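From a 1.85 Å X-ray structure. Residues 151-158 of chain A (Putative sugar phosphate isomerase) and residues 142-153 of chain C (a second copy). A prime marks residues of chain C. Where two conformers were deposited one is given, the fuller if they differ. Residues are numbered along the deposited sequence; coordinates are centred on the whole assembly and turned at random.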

# COMPACT_ATOMS: atom_id res chain seq x y z
N ALA A 151 22.31 5.60 -19.06
CA ALA A 151 23.17 6.75 -19.32
C ALA A 151 22.36 8.06 -19.35
O ALA A 151 22.90 9.16 -19.21
CB ALA A 151 23.93 6.54 -20.66
N ASP A 152 21.04 7.94 -19.54
CA ASP A 152 20.17 9.09 -19.59
C ASP A 152 19.52 9.44 -18.25
O ASP A 152 18.66 10.31 -18.23
CB ASP A 152 19.07 8.87 -20.65
CG ASP A 152 19.61 8.90 -22.09
OD1 ASP A 152 20.69 9.47 -22.36
OD2 ASP A 152 18.95 8.30 -22.95
N ILE A 153 19.91 8.78 -17.17
CA ILE A 153 19.32 8.98 -15.87
C ILE A 153 20.22 9.85 -15.02
O ILE A 153 21.36 9.52 -14.80
CB ILE A 153 19.09 7.65 -15.14
CG1 ILE A 153 18.10 6.77 -15.90
CG2 ILE A 153 18.56 7.89 -13.71
CD1 ILE A 153 18.01 5.35 -15.38
N ARG A 154 19.71 10.97 -14.56
CA ARG A 154 20.43 11.83 -13.64
C ARG A 154 20.05 11.38 -12.22
O ARG A 154 18.90 11.54 -11.80
CB ARG A 154 20.06 13.28 -13.88
CG ARG A 154 20.54 13.83 -15.23
N VAL A 155 20.99 10.77 -11.51
CA VAL A 155 20.72 10.30 -10.17
C VAL A 155 21.00 11.45 -9.21
O VAL A 155 22.14 11.83 -9.02
CB VAL A 155 21.58 9.07 -9.83
CG1 VAL A 155 21.18 8.52 -8.47
CG2 VAL A 155 21.44 7.99 -10.94
N LEU A 156 19.96 12.05 -8.65
CA LEU A 156 20.16 13.16 -7.74
C LEU A 156 20.41 12.63 -6.34
O LEU A 156 21.14 13.24 -5.61
CB LEU A 156 18.96 14.11 -7.76
CG LEU A 156 18.55 14.60 -9.16
CD1 LEU A 156 17.29 15.47 -9.07
CD2 LEU A 156 19.70 15.32 -9.84
N ARG A 157 19.75 11.52 -5.98
CA ARG A 157 19.96 10.79 -4.71
C ARG A 157 19.83 9.29 -4.95
O ARG A 157 19.00 8.88 -5.77
CB ARG A 157 18.96 11.17 -3.63
CG ARG A 157 18.99 12.59 -3.24
CD ARG A 157 17.94 12.89 -2.24
NE ARG A 157 17.73 14.33 -2.19
CZ ARG A 157 16.77 14.93 -1.48
NH1 ARG A 157 15.94 14.22 -0.74
NH2 ARG A 157 16.67 16.25 -1.52
N GLU A 158 20.63 8.48 -4.23
CA GLU A 158 20.69 7.02 -4.47
C GLU A 158 19.69 6.20 -3.60
O GLU A 158 19.99 5.71 -2.49
CB GLU A 158 22.13 6.51 -4.27
CG GLU A 158 22.60 5.45 -5.30
CD GLU A 158 23.52 6.00 -6.41
OE1 GLU A 158 24.27 6.99 -6.16
OE2 GLU A 158 23.53 5.43 -7.54
N ASN C 142 11.83 5.47 -3.00
CA ASN C 142 12.49 5.24 -1.72
C ASN C 142 13.86 5.88 -1.60
O ASN C 142 14.85 5.21 -1.31
CB ASN C 142 12.61 3.76 -1.42
CG ASN C 142 11.26 3.18 -1.00
OD1 ASN C 142 10.96 3.09 0.21
ND2 ASN C 142 10.43 2.93 -1.96
N GLY C 143 13.92 7.18 -1.77
CA GLY C 143 15.19 7.84 -1.54
C GLY C 143 16.05 7.93 -2.77
O GLY C 143 16.98 8.73 -2.78
N GLU C 144 15.81 7.08 -3.78
CA GLU C 144 16.52 7.25 -5.04
C GLU C 144 15.72 8.21 -5.93
O GLU C 144 14.55 8.00 -6.21
CB GLU C 144 16.77 5.91 -5.74
CG GLU C 144 17.38 6.14 -7.11
CD GLU C 144 18.10 4.97 -7.73
OE1 GLU C 144 17.98 3.81 -7.21
OE2 GLU C 144 18.77 5.21 -8.76
N TRP C 145 16.36 9.30 -6.34
CA TRP C 145 15.76 10.31 -7.20
C TRP C 145 16.40 10.19 -8.58
O TRP C 145 17.64 10.28 -8.71
CB TRP C 145 16.01 11.71 -6.65
CG TRP C 145 15.28 12.05 -5.42
CD1 TRP C 145 15.10 11.28 -4.32
CD2 TRP C 145 14.65 13.29 -5.15
NE1 TRP C 145 14.36 11.96 -3.38
CE2 TRP C 145 14.07 13.19 -3.87
CE3 TRP C 145 14.52 14.48 -5.87
CZ2 TRP C 145 13.38 14.24 -3.28
CZ3 TRP C 145 13.81 15.51 -5.32
CH2 TRP C 145 13.23 15.38 -4.01
N ASN C 146 15.57 9.94 -9.60
CA ASN C 146 16.02 9.79 -10.97
C ASN C 146 15.35 10.84 -11.85
O ASN C 146 14.13 10.79 -12.02
CB ASN C 146 15.65 8.41 -11.51
CG ASN C 146 16.47 7.26 -10.96
OD1 ASN C 146 16.18 6.12 -11.34
ND2 ASN C 146 17.51 7.53 -10.13
N LEU C 147 16.10 11.76 -12.44
CA LEU C 147 15.55 12.82 -13.27
C LEU C 147 15.91 12.55 -14.72
O LEU C 147 17.08 12.33 -15.06
CB LEU C 147 16.05 14.18 -12.81
CG LEU C 147 15.37 15.43 -13.37
CD1 LEU C 147 14.04 15.73 -12.66
CD2 LEU C 147 16.30 16.70 -13.29
N VAL C 148 14.91 12.53 -15.57
CA VAL C 148 15.10 12.14 -16.94
C VAL C 148 14.43 13.13 -17.89
O VAL C 148 13.27 13.53 -17.68
CB VAL C 148 14.51 10.74 -17.19
CG1 VAL C 148 14.80 10.26 -18.63
CG2 VAL C 148 15.04 9.71 -16.15
N ASP C 149 15.15 13.52 -18.94
CA ASP C 149 14.56 14.38 -19.95
C ASP C 149 13.46 13.60 -20.64
O ASP C 149 13.64 12.45 -20.99
CB ASP C 149 15.57 14.85 -20.99
CG ASP C 149 15.04 16.00 -21.83
OD1 ASP C 149 14.23 15.78 -22.76
OD2 ASP C 149 15.44 17.14 -21.51
N MSE C 150 12.32 14.23 -20.86
CA MSE C 150 11.20 13.56 -21.48
C MSE C 150 11.51 12.99 -22.87
O MSE C 150 10.99 11.94 -23.24
CB MSE C 150 9.99 14.50 -21.52
CG MSE C 150 9.36 14.64 -20.14
SE MSE C 150 7.98 16.01 -20.20
CE MSE C 150 7.36 15.87 -18.34
N ALA C 151 12.37 13.67 -23.61
CA ALA C 151 12.88 13.21 -24.88
C ALA C 151 13.58 11.85 -24.80
O ALA C 151 13.69 11.14 -25.80
CB ALA C 151 13.86 14.30 -25.49
N ASP C 152 14.05 11.48 -23.60
CA ASP C 152 14.83 10.22 -23.44
C ASP C 152 13.99 9.06 -22.90
O ASP C 152 14.54 8.00 -22.60
CB ASP C 152 16.03 10.44 -22.49
CG ASP C 152 17.08 11.41 -23.06
OD1 ASP C 152 17.18 11.48 -24.29
OD2 ASP C 152 17.80 12.10 -22.28
N ILE C 153 12.69 9.25 -22.78
CA ILE C 153 11.79 8.21 -22.27
C ILE C 153 11.09 7.47 -23.40
O ILE C 153 10.37 8.08 -24.20
CB ILE C 153 10.70 8.81 -21.36
CG1 ILE C 153 11.34 9.53 -20.18
CG2 ILE C 153 9.71 7.71 -20.90
CD1 ILE C 153 10.41 10.35 -19.34
O HOH W 1 17.73 12.37 -19.71
O HOH W 2 16.89 6.75 -22.80
O HOH W 3 21.43 4.76 -8.80

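Asp152 opens the contact with its CA-to-CB bond pointing toward chain C. Its OD2 lies 3.9 Å from OD1 of Asp152′, so two like charges sit close together. Waters bridge the pair. Water 2 donates to Asp152 OD2 (2.6 Å) and to Asp152′ O (2.7 Å). Water 1 donates to Asp152 O (2.7 Å) and Asp152′ OD2 (2.6 Å), and accepts from Asp149′ N (2.9 Å).

Ile153 makes apolar contact with Val148′, CG1 to CG2 at 4.3 Å. Its CG2 also packs 3.5 Å from CG of Asn146′.

Arg154 pairs with Leu147′ in antiparallel fashion. Arg154 N donates to Leu147′ O (3.0 Å), and Leu147′ N donates to Arg154 O (2.9 Å). Both bonds are nearly straight. The Arg154 side chain is modelled only to CG, so its charged end cannot be placed.

Val155 faces Asn146′ as a non-hydrogen-bonded pair. Its CA makes a CA-H...O contact with Trp145′ O, 3.4 Å away. The Val155 and Asn146′ side chains share one face of the sheet. Asn146′ ND2 is held within its own chain, donating to Glu144′ OE2 (3.0 Å) and Trp145′ O (3.1 Å).

At Leu156 the chain turns a corner and a beta bulge shifts the register by one. Leu156 N still donates to Trp145′ O (2.9 Å). Its CA-to-CB bond points toward chain C, and CD1 lies 4.1 Å from CB of Leu147′.

Arg157 resumes the pairing: its O accepts from Trp145′ N at 2.7 Å. Its own N is buried without a partner. The guanidinium stacks flat on the Trp145′ ring, with CZ 4.2 Å from the six-membered ring centroid, a cation-pi contact. CD sits 4.0 Å above the five-membered ring centroid, adding a CH-pi contact.

Glu158 points away at CB. Water 3 nevertheless links its OE2 (2.5 Å) to Glu144′ OE2 (2.7 Å), donating to both.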